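Side-chain contacts in predicted DNA-binding transcriptional regulator (Aliivibrio fischeri ES114, PDB 7DWN), which probably binds DNA at regulatory sites and controls transcription as a tetrameric member of the LysR family: residues 183-188 against 213-218; 217-220 against 226-229; 15-18 against 22-25. All coordinates share one frame; numbering follows the deposited sequence.

Contact 1: residues 183-188 against 213-218; sequences YDFISQ and VALTPI
The loop 183-188 faces residues 213-218, which lead into and begin strand 215-221, without a hydrogen bond between the backbones, the CA atoms of F185 and V213 standing 7.1 Å apart, so that the side chains bridge the space. Both segments belong to the LysR substrate-binding domain, an alpha/beta fold related to the periplasmic binding proteins; the loop leads into strand 191-195, the parallel partner of strand 215-221. The bridge is built by F185. Its CG lies anti to its own carbonyl carbon (chi1 -67°), which carries the ring toward V213 and L215 although the side chain sets off at an angle to them.

V213 meets the ring over one face, laying CG1 3.5 Å from CE1 of F185 and 3.6 Å from its CD1. The branch point takes part as well, since V213 CB is also 3.5 Å from F185 CE1. A beta-branched valine suits this extended backbone: its bulk starts close to the main chain and presents a short, stiff apolar knob to the flat ring. L215 comes from another direction. Its methyl CD2 sits in the plane of the F185 ring, at the edge, so that one aromatic corner is held over its face by V213 and from the rim by L215. The longer leucine chain makes up the extra distance from the backbone.

Phenylalanine fits because its flat ring offers an apolar face and edge to separate neighbours and brings no polar group that would need a partner. I237, W239 and I257 also touch F185, and I237 and W239 touch L215, which ties the loop to the region around strand 238-241. At the rim, the closest approach is L215 CD2 to F185 CE1, 3.9 Å.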
loop_
_atom_site.group_PDB
_atom_site.type_symbol
_atom_site.label_atom_id
_atom_site.label_comp_id
_atom_site.label_asym_id
_atom_site.label_seq_id
_atom_site.Cartn_x
_atom_site.Cartn_y
_atom_site.Cartn_z
ATOM N N TYR A 183 0.070 30.355 -40.651
ATOM C CA TYR A 183 0.018 28.991 -41.143
ATOM C C TYR A 183 -1.383 28.700 -41.663
ATOM O O TYR A 183 -2.348 29.397 -41.335
ATOM C CB TYR A 183 0.398 27.993 -40.049
ATOM C CG TYR A 183 1.691 28.334 -39.348
ATOM C CD1 TYR A 183 2.915 28.097 -39.959
ATOM C CD2 TYR A 183 1.688 28.892 -38.076
ATOM C CE1 TYR A 183 4.101 28.408 -39.325
ATOM C CE2 TYR A 183 2.872 29.205 -37.433
ATOM C CZ TYR A 183 4.075 28.958 -38.063
ATOM O OH TYR A 183 5.256 29.266 -37.431
ATOM N N ASP A 184 -1.488 27.659 -42.480
ATOM C CA ASP A 184 -2.751 27.363 -43.134
ATOM C C ASP A 184 -2.718 25.926 -43.644
ATOM O O ASP A 184 -1.691 25.247 -43.580
ATOM C CB ASP A 184 -3.017 28.350 -44.271
ATOM C CG ASP A 184 -2.406 27.904 -45.574
ATOM O OD1 ASP A 184 -2.993 27.010 -46.204
ATOM O OD2 ASP A 184 -1.340 28.421 -45.962
ATOM N N PHE A 185 -3.858 25.481 -44.182
ATOM C CA PHE A 185 -4.001 24.134 -44.720
ATOM C C PHE A 185 -4.157 24.096 -46.238
ATOM O O PHE A 185 -4.280 23.001 -46.802
ATOM C CB PHE A 185 -5.200 23.422 -44.069
ATOM C CG PHE A 185 -5.012 23.126 -42.605
ATOM C CD1 PHE A 185 -4.164 22.111 -42.190
ATOM C CD2 PHE A 185 -5.701 23.851 -41.644
ATOM C CE1 PHE A 185 -3.992 21.835 -40.846
ATOM C CE2 PHE A 185 -5.539 23.577 -40.297
ATOM C CZ PHE A 185 -4.681 22.570 -39.898
ATOM N N ILE A 186 -4.155 25.247 -46.918
ATOM C CA ILE A 186 -4.251 25.240 -48.377
ATOM C C ILE A 186 -2.940 24.766 -48.995
ATOM O O ILE A 186 -2.939 24.081 -50.026
ATOM C CB ILE A 186 -4.667 26.628 -48.911
ATOM C CG1 ILE A 186 -5.999 27.096 -48.303
ATOM C CG2 ILE A 186 -4.712 26.621 -50.433
ATOM C CD1 ILE A 186 -7.181 26.176 -48.558
ATOM N N SER A 187 -1.807 25.107 -48.382
ATOM C CA SER A 187 -0.531 24.612 -48.878
ATOM C C SER A 187 -0.505 23.092 -48.807
ATOM O O SER A 187 -0.945 22.498 -47.818
ATOM C CB SER A 187 0.618 25.197 -48.053
ATOM O OG SER A 187 0.691 26.606 -48.180
ATOM N N GLN A 188 -0.007 22.455 -49.870
ATOM C CA GLN A 188 0.222 21.017 -49.827
ATOM C C GLN A 188 1.413 20.663 -48.946
ATOM O O GLN A 188 1.959 19.566 -49.086
ATOM C CB GLN A 188 0.417 20.454 -51.240
ATOM C CG GLN A 188 1.637 20.968 -51.988
ATOM C CD GLN A 188 1.746 20.374 -53.366
ATOM O OE1 GLN A 188 0.749 19.959 -53.941
ATOM N NE2 GLN A 188 2.964 20.306 -53.897
ATOM N N VAL A 213 -5.440 16.357 -42.446
ATOM C CA VAL A 213 -4.518 17.485 -42.419
ATOM C C VAL A 213 -3.085 16.969 -42.415
ATOM O O VAL A 213 -2.807 15.848 -41.976
ATOM C CB VAL A 213 -4.773 18.392 -41.194
ATOM C CG1 VAL A 213 -6.093 19.135 -41.344
ATOM C CG2 VAL A 213 -4.782 17.563 -39.927
ATOM N N ALA A 214 -2.168 17.798 -42.915
ATOM C CA ALA A 214 -0.743 17.481 -42.949
ATOM C C ALA A 214 -0.066 18.240 -41.814
ATOM O O ALA A 214 0.136 19.455 -41.899
ATOM C CB ALA A 214 -0.136 17.837 -44.304
ATOM N N LEU A 215 0.286 17.522 -40.753
ATOM C CA LEU A 215 0.860 18.111 -39.553
ATOM C C LEU A 215 2.226 17.497 -39.280
ATOM O O LEU A 215 2.429 16.300 -39.511
ATOM C CB LEU A 215 -0.047 17.882 -38.339
ATOM C CG LEU A 215 -1.504 18.328 -38.455
ATOM C CD1 LEU A 215 -2.313 17.812 -37.276
ATOM C CD2 LEU A 215 -1.581 19.840 -38.542
ATOM N N THR A 216 3.156 18.307 -38.787
ATOM C CA THR A 216 4.418 17.785 -38.271
ATOM C C THR A 216 4.573 18.234 -36.825
ATOM O O THR A 216 4.652 19.450 -36.558
ATOM C CB THR A 216 5.615 18.238 -39.119
ATOM O OG1 THR A 216 6.824 18.035 -38.383
ATOM C CG2 THR A 216 5.494 19.699 -39.525
ATOM N N PRO A 217 4.576 17.313 -35.860
ATOM C CA PRO A 217 4.592 17.708 -34.443
ATOM C C PRO A 217 5.950 18.271 -34.055
ATOM O O PRO A 217 6.976 17.610 -34.221
ATOM C CB PRO A 217 4.294 16.394 -33.704
ATOM C CG PRO A 217 3.841 15.423 -34.762
ATOM C CD PRO A 217 4.511 15.852 -36.022
ATOM N N ILE A 218 5.958 19.496 -33.535
ATOM C CA ILE A 218 7.196 20.118 -33.082
ATOM C C ILE A 218 7.203 20.385 -31.588
ATOM O O ILE A 218 8.225 20.834 -31.056
ATOM C CB ILE A 218 7.494 21.420 -33.852
ATOM C CG1 ILE A 218 6.488 22.505 -33.465
ATOM C CG2 ILE A 218 7.487 21.161 -35.352
ATOM C CD1 ILE A 218 6.897 23.890 -33.895
#

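Contact 2: residues 217-220 against 226-229; sequences PIFS and MLKI
Next to the touching trio F219, M226 and L227, the amine NZ of K228 is held by a hydrogen bond to S244 O, with E248 OE2 adding only a weak, long ion pair. Its fully extended chain runs away from the strand, while the face of helix 224-232 turned toward strand 215-221 is apolar.

F219 supplies the strand's side of the contact. Its CG is anti to the backbone N (chi1 176°), and the ring reaches toward the helix. M226 and L227, consecutive on the helix, both meet the ring along one edge, M226 toward the outer end and L227 nearer the root. The methylene CG of M226 lies 3.6 Å from CZ of F219 and 3.9 Å from CE2, and the two side chains cross at about a right angle. Beyond CG the methionine chain bends at chi2 (67°), so it is a methylene and not the sulfur that makes this touch. The other neighbour, L227, places its methyl CD2 in the ring plane, 3.7 Å from F219 CE2 and 3.8 Å from F219 CD2.

With no hydrogen bond between the segments, shape does the work. A flat ring can lay one edge against two helix side chains, a flexible methionine can bend aside, and a branched leucine can fill the flank; all three are buried.

A short turn links strand 215-221 to helix 224-232, and the contact packs the helix against the strand. F219 also touches L194 of strand 191-195, and L227 reaches L240 of strand 238-241. At the interface with the second subunit F219 and S220 join a parallel ladder with a strand of that subunit, whose V126 packs on F219 and whose I108 packs on M226.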
loop_
_atom_site.group_PDB
_atom_site.type_symbol
_atom_site.label_atom_id
_atom_site.label_comp_id
_atom_site.label_asym_id
_atom_site.label_seq_id
_atom_site.Cartn_x
_atom_site.Cartn_y
_atom_site.Cartn_z
ATOM N N PRO A 217 4.576 17.313 -35.860
ATOM C CA PRO A 217 4.592 17.708 -34.443
ATOM C C PRO A 217 5.950 18.271 -34.055
ATOM O O PRO A 217 6.976 17.610 -34.221
ATOM C CB PRO A 217 4.294 16.394 -33.704
ATOM C CG PRO A 217 3.841 15.423 -34.762
ATOM C CD PRO A 217 4.511 15.852 -36.022
ATOM N N ILE A 218 5.958 19.496 -33.535
ATOM C CA ILE A 218 7.196 20.118 -33.082
ATOM C C ILE A 218 7.203 20.385 -31.588
ATOM O O ILE A 218 8.225 20.834 -31.056
ATOM C CB ILE A 218 7.494 21.420 -33.852
ATOM C CG1 ILE A 218 6.488 22.505 -33.465
ATOM C CG2 ILE A 218 7.487 21.161 -35.352
ATOM C CD1 ILE A 218 6.897 23.890 -33.895
ATOM N N PHE A 219 6.103 20.115 -30.892
ATOM C CA PHE A 219 5.976 20.439 -29.480
ATOM C C PHE A 219 4.729 19.758 -28.943
ATOM O O PHE A 219 3.685 19.767 -29.600
ATOM C CB PHE A 219 5.891 21.957 -29.271
ATOM C CG PHE A 219 5.675 22.366 -27.844
ATOM C CD1 PHE A 219 6.753 22.575 -26.999
ATOM C CD2 PHE A 219 4.395 22.556 -27.351
ATOM C CE1 PHE A 219 6.559 22.958 -25.687
ATOM C CE2 PHE A 219 4.194 22.938 -26.041
ATOM C CZ PHE A 219 5.278 23.138 -25.207
ATOM N N SER A 220 4.844 19.171 -27.755
ATOM C CA SER A 220 3.721 18.522 -27.097
ATOM C C SER A 220 3.588 19.052 -25.678
ATOM O O SER A 220 4.590 19.345 -25.020
ATOM C CB SER A 220 3.884 16.998 -27.072
ATOM O OG SER A 220 2.717 16.377 -26.562
ATOM N N MET A 226 -0.056 26.473 -22.416
ATOM C CA MET A 226 1.247 26.334 -23.058
ATOM C C MET A 226 1.120 26.379 -24.579
ATOM O O MET A 226 1.838 27.132 -25.257
ATOM C CB MET A 226 1.899 25.025 -22.607
ATOM C CG MET A 226 3.400 24.949 -22.798
ATOM S SD MET A 226 4.281 26.106 -21.738
ATOM C CE MET A 226 4.677 27.403 -22.907
ATOM N N LEU A 227 0.214 25.564 -25.130
ATOM C CA LEU A 227 -0.024 25.569 -26.572
ATOM C C LEU A 227 -0.496 26.934 -27.048
ATOM O O LEU A 227 -0.098 27.395 -28.121
ATOM C CB LEU A 227 -1.051 24.500 -26.946
ATOM C CG LEU A 227 -0.730 23.042 -26.621
ATOM C CD1 LEU A 227 -1.795 22.132 -27.213
ATOM C CD2 LEU A 227 0.642 22.670 -27.144
ATOM N N LYS A 228 -1.350 27.591 -26.261
ATOM C CA LYS A 228 -1.844 28.915 -26.623
ATOM C C LYS A 228 -0.699 29.918 -26.715
ATOM O O LYS A 228 -0.613 30.696 -27.673
ATOM C CB LYS A 228 -2.887 29.367 -25.599
ATOM C CG LYS A 228 -3.370 30.796 -25.754
ATOM C CD LYS A 228 -4.361 31.137 -24.652
ATOM C CE LYS A 228 -4.781 32.593 -24.700
ATOM N NZ LYS A 228 -5.680 32.933 -23.562
ATOM N N ILE A 229 0.200 29.899 -25.727
ATOM C CA ILE A 229 1.346 30.804 -25.739
ATOM C C ILE A 229 2.228 30.534 -26.948
ATOM O O ILE A 229 2.657 31.465 -27.642
ATOM C CB ILE A 229 2.135 30.688 -24.423
ATOM C CG1 ILE A 229 1.333 31.288 -23.269
ATOM C CG2 ILE A 229 3.479 31.376 -24.553
ATOM C CD1 ILE A 229 2.035 31.214 -21.942
#

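Contact 3: residues 15-18 against 22-25; sequences AKVK and QAAE
V17 is central to this meeting, at which the last turn of helix 5-17 faces helix 20-26, and its apolar contact is with A23; the CA atoms of these two residues are 6.4 Å apart. V17 points toward the second helix and touches with one branch, CG2, which lies 3.7 Å from the CB of A23. The same methyl is 3.7 Å from A23 N, so it rests against the helix backbone as well as against the side chain. With CG1 anti to the carbonyl carbon (chi1 -58°), CG2 takes the place between the backbone N and that carbonyl. Alanine is apt here because its single methyl lets the valine come down onto the main chain, and buried A23 also touches V13 and L14 of helix 5-17.

Helix 5-17 packs here on helix 20-26, the first helix of the LysR-family helix-turn-helix; helix 31-45 follows, probably the recognition helix as in relatives, and its F34 covers A23.

Looser, van der Waals contact brings in Q22. Its chain, extended beyond CG (chi2 172°), brings OE1 near V17, 4.1 Å from CB. The amide oxygen also lies 4.0 Å from V17 O, and no hydrogen bond joins the two segments. A long polar glutamine suits this exposed position, where its amide need not be buried.

Polar links to the surroundings start from backbone atoms of the segments. K18, the first residue to leave the helical conformation, turns the chain with a positive phi of 56° and pairs through its main chain with I57. Just beyond that turn, Q22 N donates a hydrogen bond to N19 OD1.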
loop_
_atom_site.group_PDB
_atom_site.type_symbol
_atom_site.label_atom_id
_atom_site.label_comp_id
_atom_site.label_asym_id
_atom_site.label_seq_id
_atom_site.Cartn_x
_atom_site.Cartn_y
_atom_site.Cartn_z
ATOM N N ALA A 15 12.624 8.295 26.142
ATOM C CA ALA A 15 13.245 7.124 25.535
ATOM C C ALA A 15 14.491 7.499 24.749
ATOM O O ALA A 15 15.433 6.701 24.668
ATOM C CB ALA A 15 12.241 6.407 24.633
ATOM N N LYS A 16 14.519 8.695 24.157
ATOM C CA LYS A 16 15.739 9.113 23.473
ATOM C C LYS A 16 16.851 9.429 24.469
ATOM O O LYS A 16 17.944 8.854 24.401
ATOM C CB LYS A 16 15.490 10.319 22.565
ATOM C CG LYS A 16 16.723 10.660 21.727
ATOM C CD LYS A 16 16.725 12.100 21.239
ATOM C CE LYS A 16 18.026 12.415 20.507
ATOM N NZ LYS A 16 18.132 13.846 20.111
ATOM N N VAL A 17 16.601 10.348 25.405
ATOM C CA VAL A 17 17.692 10.829 26.252
ATOM C C VAL A 17 17.948 9.960 27.480
ATOM O O VAL A 17 19.013 10.090 28.101
ATOM C CB VAL A 17 17.452 12.281 26.705
ATOM C CG1 VAL A 17 17.308 13.195 25.497
ATOM C CG2 VAL A 17 16.232 12.361 27.601
ATOM N N LYS A 18 17.007 9.089 27.852
ATOM C CA LYS A 18 17.180 8.140 28.956
ATOM C C LYS A 18 17.529 8.832 30.272
ATOM O O LYS A 18 18.230 8.268 31.115
ATOM C CB LYS A 18 18.230 7.078 28.614
ATOM C CG LYS A 18 17.849 6.198 27.432
ATOM C CD LYS A 18 18.889 5.123 27.164
ATOM C CE LYS A 18 18.456 4.224 26.015
ATOM N NZ LYS A 18 19.454 3.158 25.718
ATOM N N GLN A 22 16.768 15.670 31.970
ATOM C CA GLN A 22 17.038 16.159 30.623
ATOM C C GLN A 22 15.784 16.112 29.758
ATOM O O GLN A 22 15.498 17.058 29.013
ATOM C CB GLN A 22 18.170 15.346 29.995
ATOM C CG GLN A 22 19.464 15.390 30.802
ATOM C CD GLN A 22 20.513 14.426 30.287
ATOM O OE1 GLN A 22 20.281 13.699 29.322
ATOM N NE2 GLN A 22 21.676 14.413 30.930
ATOM N N ALA A 23 15.016 15.022 29.854
ATOM C CA ALA A 23 13.759 14.931 29.117
ATOM C C ALA A 23 12.779 16.008 29.559
ATOM O O ALA A 23 12.017 16.539 28.743
ATOM C CB ALA A 23 13.143 13.542 29.295
ATOM N N ALA A 24 12.781 16.344 30.852
ATOM C CA ALA A 24 11.923 17.415 31.346
ATOM C C ALA A 24 12.352 18.765 30.788
ATOM O O ALA A 24 11.507 19.587 30.412
ATOM C CB ALA A 24 11.941 17.437 32.874
ATOM N N GLU A 25 13.662 19.012 30.735
ATOM C CA GLU A 25 14.150 20.263 30.165
ATOM C C GLU A 25 13.789 20.371 28.689
ATOM O O GLU A 25 13.417 21.449 28.210
ATOM C CB GLU A 25 15.661 20.386 30.359
ATOM C CG GLU A 25 16.219 21.740 29.945
ATOM C CD GLU A 25 15.650 22.880 30.769
ATOM O OE1 GLU A 25 15.397 22.675 31.975
ATOM O OE2 GLU A 25 15.449 23.980 30.211
#

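Overall arrangement
Along the chain contact 3 comes first, in the helix-turn-helix region, and contacts 1 and 2 follow much later in the LysR substrate-binding domain. Those two share P217 and I218 and draw on successive parts of strand 215-221, with centres 14 Å apart: contact 1 fastens a surface loop to the strand's start, contact 2 a helix to its later part. Both lie beside the second subunit. Contact 3 stands on the other side of the chain's centre, its centre 73 Å from that of contact 1 and 59 Å from that of contact 2. This separation reflects the elongated two-domain chain, DNA-binding at one end and probably effector-sensing at the other.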